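Local coordinates for manganese-containing pseudocatalase (Thermus thermophilus, PDB 2V8T), which disproportionates hydrogen peroxide to water and oxygen at a two-manganese centre, at the interface of chains A and B and the interface of chains A and C. Sequence-based numbering; all coordinates share one arbitrary frame. Chains: chain A/B/C, Manganese-containing pseudocatalase.

Contact 1: the interface of chains A and B. Residues chain A 163, 167, 212-213, 218; chain B 99, 281, 285.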
ATOM      1  N   LEU A 163      -2.114   2.621 -26.529  1.00  6.95           N
ATOM      2  CA  LEU A 163      -2.686   1.868 -27.639  1.00  6.89           C
ATOM      3  C   LEU A 163      -3.828   0.956 -27.151  1.00  6.70           C
ATOM      4  O   LEU A 163      -4.875   0.853 -27.796  1.00  7.36           O
ATOM      5  CB  LEU A 163      -1.626   1.030 -28.333  1.00  7.10           C
ATOM      6  CG  LEU A 163      -0.622   1.823 -29.180  1.00  7.61           C
ATOM      7  CD1 LEU A 163       0.609   0.951 -29.462  1.00  9.22           C
ATOM      8  CD2 LEU A 163      -1.239   2.283 -30.480  1.00  9.42           C
ATOM      9  N   GLU A 167      -7.928   1.105 -28.000  1.00  7.59           N
ATOM     10  CA  GLU A 167      -8.684  -0.013 -28.521  1.00  7.95           C
ATOM     11  C   GLU A 167      -9.910  -0.391 -27.688  1.00  8.25           C
ATOM     12  O   GLU A 167     -10.723  -1.216 -28.135  1.00  8.75           O
ATOM     13  CB  GLU A 167      -7.766  -1.218 -28.689  1.00  8.35           C
ATOM     14  CG  GLU A 167      -6.726  -1.001 -29.794  1.00  8.26           C
ATOM     15  CD  GLU A 167      -5.886  -2.219 -29.949  1.00  8.68           C
ATOM     16  OE1 GLU A 167      -5.280  -2.573 -28.857  1.00  9.66           O
ATOM     17  OE2 GLU A 167      -5.760  -2.838 -30.996  1.00 10.32           O
ATOM     18  N   LYS A 212       5.383  -3.381 -32.415  1.00  8.80           N
ATOM     19  CA  LYS A 212       5.686  -3.228 -33.841  1.00  8.61           C
ATOM     20  C   LYS A 212       4.424  -2.945 -34.618  1.00  8.95           C
ATOM     21  O   LYS A 212       3.866  -3.764 -35.380  1.00  9.68           O
ATOM     22  CB  LYS A 212       6.474  -4.417 -34.354  1.00  9.54           C
ATOM     23  CG  LYS A 212       7.071  -4.192 -35.721  1.00 10.87           C
ATOM     24  CD  LYS A 212       8.157  -3.096 -35.763  1.00 13.57           C
ATOM     25  CE  LYS A 212       9.451  -3.434 -35.056  1.00 14.65           C
ATOM     26  NZ  LYS A 212       9.964  -4.659 -35.458  0.50 18.65           N
ATOM     27  N   ILE A 213       3.915  -1.731 -34.408  1.00  9.29           N
ATOM     28  CA  ILE A 213       2.742  -1.174 -35.065  1.00  9.22           C
ATOM     29  C   ILE A 213       3.064   0.299 -35.226  1.00  9.15           C
ATOM     30  O   ILE A 213       3.595   0.946 -34.309  1.00  9.39           O
ATOM     31  CB  ILE A 213       1.441  -1.374 -34.268  1.00 10.34           C
ATOM     32  CG1 ILE A 213       0.258  -0.834 -35.060  1.00 12.14           C
ATOM     33  CG2 ILE A 213       1.526  -0.829 -32.809  1.00 11.17           C
ATOM     34  CD1 ILE A 213      -1.112  -1.108 -34.425  1.00 14.17           C
ATOM     35  N   ILE A 218      -3.218   4.477 -36.511  1.00 10.72           N
ATOM     36  CA  ILE A 218      -4.161   5.050 -35.580  1.00 10.08           C
ATOM     37  C   ILE A 218      -4.589   6.397 -36.232  1.00  9.86           C
ATOM     38  O   ILE A 218      -3.775   7.303 -36.333  1.00 10.00           O
ATOM     39  CB  ILE A 218      -3.482   5.314 -34.227  1.00  9.99           C
ATOM     40  CG1 ILE A 218      -2.867   4.015 -33.651  1.00 11.48           C
ATOM     41  CG2 ILE A 218      -4.492   5.979 -33.282  1.00 11.22           C
ATOM     42  CD1 ILE A 218      -3.870   2.872 -33.462  1.00 13.93           C
TER
ATOM     43  N   PRO B  99      -6.817  -1.829 -34.974  1.00 13.09           N
ATOM     44  CA  PRO B  99      -6.965  -1.074 -33.712  1.00 13.03           C
ATOM     45  C   PRO B  99      -7.959   0.029 -33.761  1.00 13.35           C
ATOM     46  O   PRO B  99      -8.489   0.409 -32.694  1.00 18.12           O
ATOM     47  CB  PRO B  99      -5.580  -0.521 -33.421  1.00 16.28           C
ATOM     48  CG  PRO B  99      -4.735  -1.488 -34.051  1.00 19.65           C
ATOM     49  CD  PRO B  99      -5.420  -1.942 -35.379  1.00 18.92           C
ATOM     50  N   PHE B 281      -1.147  -6.936 -29.003  1.00  7.76           N
ATOM     51  CA  PHE B 281       0.228  -6.892 -29.474  1.00  8.28           C
ATOM     52  C   PHE B 281       1.063  -8.047 -28.868  1.00  7.95           C
ATOM     53  O   PHE B 281       2.235  -7.889 -28.573  1.00  8.58           O
ATOM     54  CB  PHE B 281       0.893  -5.537 -29.253  1.00  8.99           C
ATOM     55  CG  PHE B 281      -0.038  -4.384 -29.502  1.00  8.49           C
ATOM     56  CD1 PHE B 281      -0.536  -4.162 -30.768  1.00  9.20           C
ATOM     57  CD2 PHE B 281      -0.515  -3.575 -28.470  1.00 10.23           C
ATOM     58  CE1 PHE B 281      -1.473  -3.165 -31.020  1.00  9.96           C
ATOM     59  CE2 PHE B 281      -1.455  -2.589 -28.722  1.00 10.81           C
ATOM     60  CZ  PHE B 281      -1.926  -2.383 -30.005  1.00 10.27           C
ATOM     61  N   PHE B 285       2.289  -7.477 -32.614  1.00  8.27           N
ATOM     62  CA  PHE B 285       1.105  -7.126 -33.404  1.00  8.29           C
ATOM     63  C   PHE B 285       0.896  -8.104 -34.558  1.00  8.37           C
ATOM     64  O   PHE B 285      -0.174  -8.700 -34.681  1.00  9.07           O
ATOM     65  CB  PHE B 285       1.216  -5.676 -33.891  1.00  8.37           C
ATOM     66  CG  PHE B 285       0.070  -5.209 -34.713  1.00  8.85           C
ATOM     67  CD1 PHE B 285      -1.260  -5.339 -34.275  1.00  9.72           C
ATOM     68  CD2 PHE B 285       0.303  -4.578 -35.911  1.00 10.84           C
ATOM     69  CE1 PHE B 285      -2.336  -4.908 -35.080  1.00 11.24           C
ATOM     70  CE2 PHE B 285      -0.765  -4.093 -36.664  1.00 13.74           C
ATOM     71  CZ  PHE B 285      -2.077  -4.275 -36.252  1.00 12.97           C
TER
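A:Ile213 reaches out of a loop of this manganese catalase subunit against B:Pro99, B:Phe281 and B:Phe285, in a mainly apolar patch between two copies of the protein. Its CB lies 3.8 Å from CD2 of B:Phe285. CG1, anti to the backbone N (chi1 -177°), continues along the same ring between CD2 and CE2. The CD1 methyl ends over the middle of the ring face, 3.8 Å from its centroid, a CH-pi contact. The same methyl points at CG of the B:Pro99 ring, 3.7 Å away, and stands 4.0 Å from CE1 of B:Phe281, a second ring. The B:Phe285 CB also packs on the backbone carbonyl O of A:Lys212. On the other flank, B:Phe281 comes in at about a right angle to A:Leu163, whose CB is 3.6 Å from its CE2. The carboxylate of A:Glu167 approaches B:Phe281 from the opposite direction, its plane only 7° from that of the ring, with OE1 near CZ and CE2 but displaced past the CZ end of the ring rather than stacked on it. Its OE2 lies 3.4 Å from CB of B:Pro99, alongside the proline ring. CD1 of A:Ile218 reaches that proline CB crosswise at 3.8 Å.

Contact 2: the interface of chains A and C. Residues chain A 92, 283, 290-291, 294; chain C 51, 55-56.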
ATOM      1  N   ASP A  92     -23.278  26.368 -16.802  1.00 15.29           N
ATOM      2  CA  ASP A  92     -22.933  26.852 -15.464  1.00 14.10           C
ATOM      3  C   ASP A  92     -23.966  26.520 -14.414  1.00 11.48           C
ATOM      4  O   ASP A  92     -23.649  26.540 -13.244  1.00 11.14           O
ATOM      5  CB  ASP A  92     -22.773  28.400 -15.501  1.00 16.27           C
ATOM      6  CG  ASP A  92     -21.577  28.869 -16.272  1.00 19.33           C
ATOM      7  OD1 ASP A  92     -20.647  28.088 -16.524  1.00 24.46           O
ATOM      8  OD2 ASP A  92     -21.517  30.119 -16.503  1.00 23.02           O
ATOM      9  N   PRO A 283     -19.861  22.935  -8.760  1.00  7.49           N
ATOM     10  CA  PRO A 283     -18.981  23.472  -7.697  1.00  7.61           C
ATOM     11  C   PRO A 283     -19.719  23.781  -6.395  1.00  7.40           C
ATOM     12  O   PRO A 283     -19.067  24.040  -5.373  1.00  7.70           O
ATOM     13  CB  PRO A 283     -18.451  24.768  -8.343  1.00  8.30           C
ATOM     14  CG  PRO A 283     -19.577  25.224  -9.247  1.00  8.65           C
ATOM     15  CD  PRO A 283     -20.175  23.961  -9.781  1.00  8.21           C
ATOM     16  N   LEU A 290     -22.926  31.814  -5.223  1.00 10.64           N
ATOM     17  CA  LEU A 290     -21.467  31.954  -5.316  1.00  9.99           C
ATOM     18  C   LEU A 290     -21.088  32.697  -6.593  1.00  9.98           C
ATOM     19  O   LEU A 290     -20.150  33.515  -6.585  1.00 10.23           O
ATOM     20  CB  LEU A 290     -20.744  30.594  -5.285  1.00 10.36           C
ATOM     21  CG  LEU A 290     -20.976  29.781  -4.003  1.00 11.50           C
ATOM     22  CD1 LEU A 290     -19.968  28.613  -3.969  1.00 13.18           C
ATOM     23  CD2 LEU A 290     -20.909  30.621  -2.717  1.00 12.20           C
ATOM     24  N   TYR A 291     -21.805  32.462  -7.681  1.00  9.96           N
ATOM     25  CA  TYR A 291     -21.543  33.205  -8.925  1.00 10.32           C
ATOM     26  C   TYR A 291     -21.760  34.706  -8.693  1.00 10.29           C
ATOM     27  O   TYR A 291     -21.030  35.530  -9.244  1.00 11.57           O
ATOM     28  CB  TYR A 291     -22.388  32.710 -10.067  1.00 10.44           C
ATOM     29  CG  TYR A 291     -22.163  31.277 -10.504  1.00  9.75           C
ATOM     30  CD1 TYR A 291     -21.011  30.562 -10.197  1.00 10.02           C
ATOM     31  CD2 TYR A 291     -23.139  30.638 -11.247  1.00 10.72           C
ATOM     32  CE1 TYR A 291     -20.831  29.269 -10.621  1.00 10.15           C
ATOM     33  CE2 TYR A 291     -22.968  29.331 -11.705  1.00 10.77           C
ATOM     34  CZ  TYR A 291     -21.796  28.644 -11.388  1.00  9.96           C
ATOM     35  OH  TYR A 291     -21.609  27.350 -11.798  1.00 11.23           O
ATOM     36  N   ALA A 294     -18.809  36.146  -6.822  1.00 10.93           N
ATOM     37  CA  ALA A 294     -17.672  36.364  -7.721  1.00 11.41           C
ATOM     38  C   ALA A 294     -17.886  37.615  -8.564  1.00 11.92           C
ATOM     39  O   ALA A 294     -16.969  38.418  -8.729  1.00 14.36           O
ATOM     40  CB  ALA A 294     -17.463  35.147  -8.591  1.00 11.85           C
TER
ATOM     41  N   ARG C  51     -14.802  23.402 -11.638  1.00  7.49           N
ATOM     42  CA  ARG C  51     -16.046  23.716 -12.357  1.00  7.65           C
ATOM     43  C   ARG C  51     -16.366  25.188 -12.107  1.00  8.15           C
ATOM     44  O   ARG C  51     -16.337  25.680 -10.976  1.00  8.84           O
ATOM     45  CB  ARG C  51     -17.182  22.851 -11.877  1.00  7.79           C
ATOM     46  CG  ARG C  51     -16.982  21.381 -12.238  1.00  7.90           C
ATOM     47  CD  ARG C  51     -17.885  20.524 -11.383  1.00  8.07           C
ATOM     48  NE  ARG C  51     -17.752  19.092 -11.614  1.00  7.91           N
ATOM     49  CZ  ARG C  51     -18.465  18.404 -12.462  1.00  7.45           C
ATOM     50  NH1 ARG C  51     -19.380  18.977 -13.233  1.00  8.84           N
ATOM     51  NH2 ARG C  51     -18.286  17.089 -12.582  1.00  8.58           N
ATOM     52  N   ALA C  55     -17.055  31.420 -14.329  1.00  9.37           N
ATOM     53  CA  ALA C  55     -18.060  31.956 -13.417  1.00  9.79           C
ATOM     54  C   ALA C  55     -17.527  32.198 -12.009  1.00  9.72           C
ATOM     55  O   ALA C  55     -18.054  33.022 -11.255  1.00 11.58           O
ATOM     56  CB  ALA C  55     -19.292  31.040 -13.403  1.00 11.85           C
ATOM     57  N   LEU C  56     -16.502  31.415 -11.615  1.00  8.05           N
ATOM     58  CA  LEU C  56     -15.826  31.523 -10.332  1.00  8.21           C
ATOM     59  C   LEU C  56     -14.346  31.821 -10.558  1.00  8.17           C
ATOM     60  O   LEU C  56     -13.459  31.389  -9.811  1.00  8.36           O
ATOM     61  CB  LEU C  56     -16.018  30.254  -9.489  1.00  7.84           C
ATOM     62  CG  LEU C  56     -17.461  29.994  -9.080  1.00  8.73           C
ATOM     63  CD1 LEU C  56     -17.643  28.537  -8.617  1.00 10.11           C
ATOM     64  CD2 LEU C  56     -17.900  30.961  -7.986  1.00 10.99           C
TER
HETATM   65  O   HOH W   1     -19.887  34.919 -11.715  1.00 13.21           O
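Helix 288-299 of chain A, near its C-terminus, and the loops holding A:Asp92 and A:Pro283 receive a loop of chain C, C:Arg51 to C:Leu56, that runs up to helix 57-85. Both chains are manganese catalase subunits, and the two-fold symmetry of the interface repeats the patch with the chains exchanged. The phenol ring of A:Tyr291 is met from two directions. The CB methyl of C:Ala55 sits over one face, toward the rim and 3.6 Å from CE1, in a CH-pi contact. CG of C:Leu56 lies at the ring edge, in its plane, 3.8 Å from CD1. The phenol OH donates to the backbone O of A:Asp92 over 2.6 Å; it uses a lone pair in the carbonyl plane (138° at the oxygen), which helps fix the ring that C:Ala55 and C:Leu56 pack on. With CG anti to the carbonyl carbon (chi1 -65°), C:Leu56 spreads its two methyls: CD2 turns to CB of A:Leu290 at 3.9 Å, while CD1 turns to CB of A:Pro283. That proline, which follows a cis peptide bond, also rests its CB 3.5 Å from the backbone O of C:Arg51 and its CD on the arginine CB. The backbone O of C:Ala55 lies near the CB of A:Ala294, and a water 2.7 Å from this O also contacts the backbone O of A:Tyr291, bridging the chains.

Contact 3: the interface of chains A and B. Residues chain A 111, 128-129; chain B 110-113.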
ATOM      1  N   ARG A 111     -17.621   0.754 -13.058  1.00  7.03           N
ATOM      2  CA  ARG A 111     -16.390   0.187 -12.496  1.00  6.97           C
ATOM      3  C   ARG A 111     -15.849   1.053 -11.356  1.00  6.66           C
ATOM      4  O   ARG A 111     -15.490   0.535 -10.284  1.00  7.53           O
ATOM      5  CB  ARG A 111     -15.321   0.015 -13.553  1.00  6.96           C
ATOM      6  CG  ARG A 111     -15.646  -1.052 -14.607  1.00  6.85           C
ATOM      7  CD  ARG A 111     -14.514  -1.213 -15.610  1.00  7.17           C
ATOM      8  NE  ARG A 111     -13.329  -1.825 -14.999  1.00  6.86           N
ATOM      9  CZ  ARG A 111     -12.204  -1.208 -14.673  1.00  6.92           C
ATOM     10  NH1 ARG A 111     -11.907  -0.004 -15.117  1.00  7.38           N
ATOM     11  NH2 ARG A 111     -11.341  -1.868 -13.890  1.00  7.71           N
ATOM     12  N   ALA A 128      -6.568   2.463 -13.631  1.00  7.13           N
ATOM     13  CA  ALA A 128      -7.783   1.836 -14.129  1.00  7.23           C
ATOM     14  C   ALA A 128      -8.395   0.817 -13.176  1.00  6.91           C
ATOM     15  O   ALA A 128      -9.523   0.370 -13.447  1.00  8.01           O
ATOM     16  CB  ALA A 128      -7.533   1.160 -15.496  1.00  9.09           C
ATOM     17  N   MET A 129      -7.735   0.474 -12.093  1.00  7.13           N
ATOM     18  CA  MET A 129      -8.270  -0.399 -11.063  1.00  7.69           C
ATOM     19  C   MET A 129      -8.575   0.387  -9.775  1.00  8.01           C
ATOM     20  O   MET A 129      -8.824  -0.220  -8.744  1.00 12.08           O
ATOM     21  CB  MET A 129      -7.335  -1.567 -10.774  1.00  8.49           C
ATOM     22  CG  MET A 129      -7.115  -2.461 -11.969  1.00  9.08           C
ATOM     23  SD  MET A 129      -8.562  -3.308 -12.581  1.00  8.76           S
ATOM     24  CE  MET A 129      -8.714  -4.567 -11.317  1.00 13.48           C
TER
ATOM     25  N   VAL B 110     -15.492  -4.755 -18.187  1.00  7.35           N
ATOM     26  CA  VAL B 110     -15.229  -5.904 -17.325  1.00  7.73           C
ATOM     27  C   VAL B 110     -14.742  -5.424 -15.965  1.00  7.15           C
ATOM     28  O   VAL B 110     -14.346  -4.276 -15.794  1.00  8.20           O
ATOM     29  CB  VAL B 110     -14.210  -6.870 -17.985  1.00  9.02           C
ATOM     30  CG1 VAL B 110     -14.752  -7.381 -19.318  1.00 10.97           C
ATOM     31  CG2 VAL B 110     -12.813  -6.279 -18.077  1.00 10.29           C
ATOM     32  N   ARG B 111     -14.734  -6.326 -14.983  1.00  7.03           N
ATOM     33  CA  ARG B 111     -14.254  -5.945 -13.649  1.00  6.97           C
ATOM     34  C   ARG B 111     -12.780  -5.533 -13.687  1.00  6.66           C
ATOM     35  O   ARG B 111     -12.400  -4.495 -13.116  1.00  7.53           O
ATOM     36  CB  ARG B 111     -14.441  -7.064 -12.648  1.00  6.96           C
ATOM     37  CG  ARG B 111     -15.908  -7.374 -12.322  1.00  6.85           C
ATOM     38  CD  ARG B 111     -16.031  -8.470 -11.273  1.00  7.17           C
ATOM     39  NE  ARG B 111     -15.577  -8.014  -9.955  1.00  6.86           N
ATOM     40  CZ  ARG B 111     -14.442  -8.341  -9.356  1.00  6.92           C
ATOM     41  NH1 ARG B 111     -13.697  -9.348  -9.762  1.00  7.38           N
ATOM     42  NH2 ARG B 111     -14.081  -7.626  -8.283  1.00  7.71           N
ATOM     43  N   ASN B 112     -11.959  -6.363 -14.321  1.00  6.91           N
ATOM     44  CA  ASN B 112     -10.506  -6.213 -14.282  1.00  6.74           C
ATOM     45  C   ASN B 112     -10.000  -5.752 -15.648  1.00  6.86           C
ATOM     46  O   ASN B 112      -9.730  -6.542 -16.551  1.00  7.65           O
ATOM     47  CB  ASN B 112      -9.826  -7.508 -13.830  1.00  7.04           C
ATOM     48  CG  ASN B 112      -8.345  -7.354 -13.666  1.00  7.28           C
ATOM     49  OD1 ASN B 112      -7.712  -6.524 -14.332  1.00  7.75           O
ATOM     50  ND2 ASN B 112      -7.734  -8.173 -12.804  1.00  8.30           N
ATOM     51  N   ALA B 113      -9.919  -4.435 -15.816  1.00  6.83           N
ATOM     52  CA  ALA B 113      -9.382  -3.866 -17.039  1.00  7.52           C
ATOM     53  C   ALA B 113      -7.852  -4.038 -17.101  1.00  6.83           C
ATOM     54  O   ALA B 113      -7.294  -4.004 -18.207  1.00  7.61           O
ATOM     55  CB  ALA B 113      -9.772  -2.369 -17.145  1.00 10.01           C
TER
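The backbone O of A:Ala128 is gripped by both terminal nitrogens of A:Arg111, NH1 and NH2, each at 2.9 Å. This end-on fork, lying close to the guanidinium plane, holds the group in place within chain A while it bonds to a loop of the neighbouring manganese catalase subunit. NE gives a hydrogen bond of 2.8 Å to the backbone O of B:Val110, meeting the carbonyl almost head-on, though the bond is bent at the hydrogen (130°) and the oxygen is tilted out of the guanidinium plane. NH2 also reaches the backbone O of B:Arg111 at 2.9 Å. This bond is straight at the hydrogen (166°) and lies in the guanidinium plane, but its donor stands above the carbonyl plane. A bend at chi3 (69°) turns the end of the arginine chain, bringing NE and NH2 to successive carbonyls of the chain B loop. The CB methyl of B:Ala113 sits over one face of the guanidinium, toward its rim, 3.7 Å from CZ. Beside it A:Met129, bent at chi2 and chi3, passes its SD near the backbone N of B:Ala113 and lays its CE methyl 3.7 Å from CG of the B:Asn112 amide. A methionine in place of A:Arg111 would probably leave the carbonyls of B:Val110, B:Arg111 and A:Ala128 without these donors and loosen the loops they join. The site joins two subunits through backbone carbonyls and probably helps hold the six-subunit deposited assembly together.

Contacts 1 and 3 belong to one interface, that of chains A and B, with C-alpha centres about 21 Å apart; the first is largely apolar, the second rests on arginine-to-carbonyl bonds. Contact 2 joins chain A to chain C, about 42 Å from contact 1 and 34 Å from contact 3. No residue position recurs between contacts, but the stretch just before helix 288-299 serves twice: its chain B copy supplies the phenylalanines of contact 1, its chain A copy the proline of contact 2. Chain A thus holds two neighbours through separate surfaces, which is consistent with the six-subunit deposited assembly.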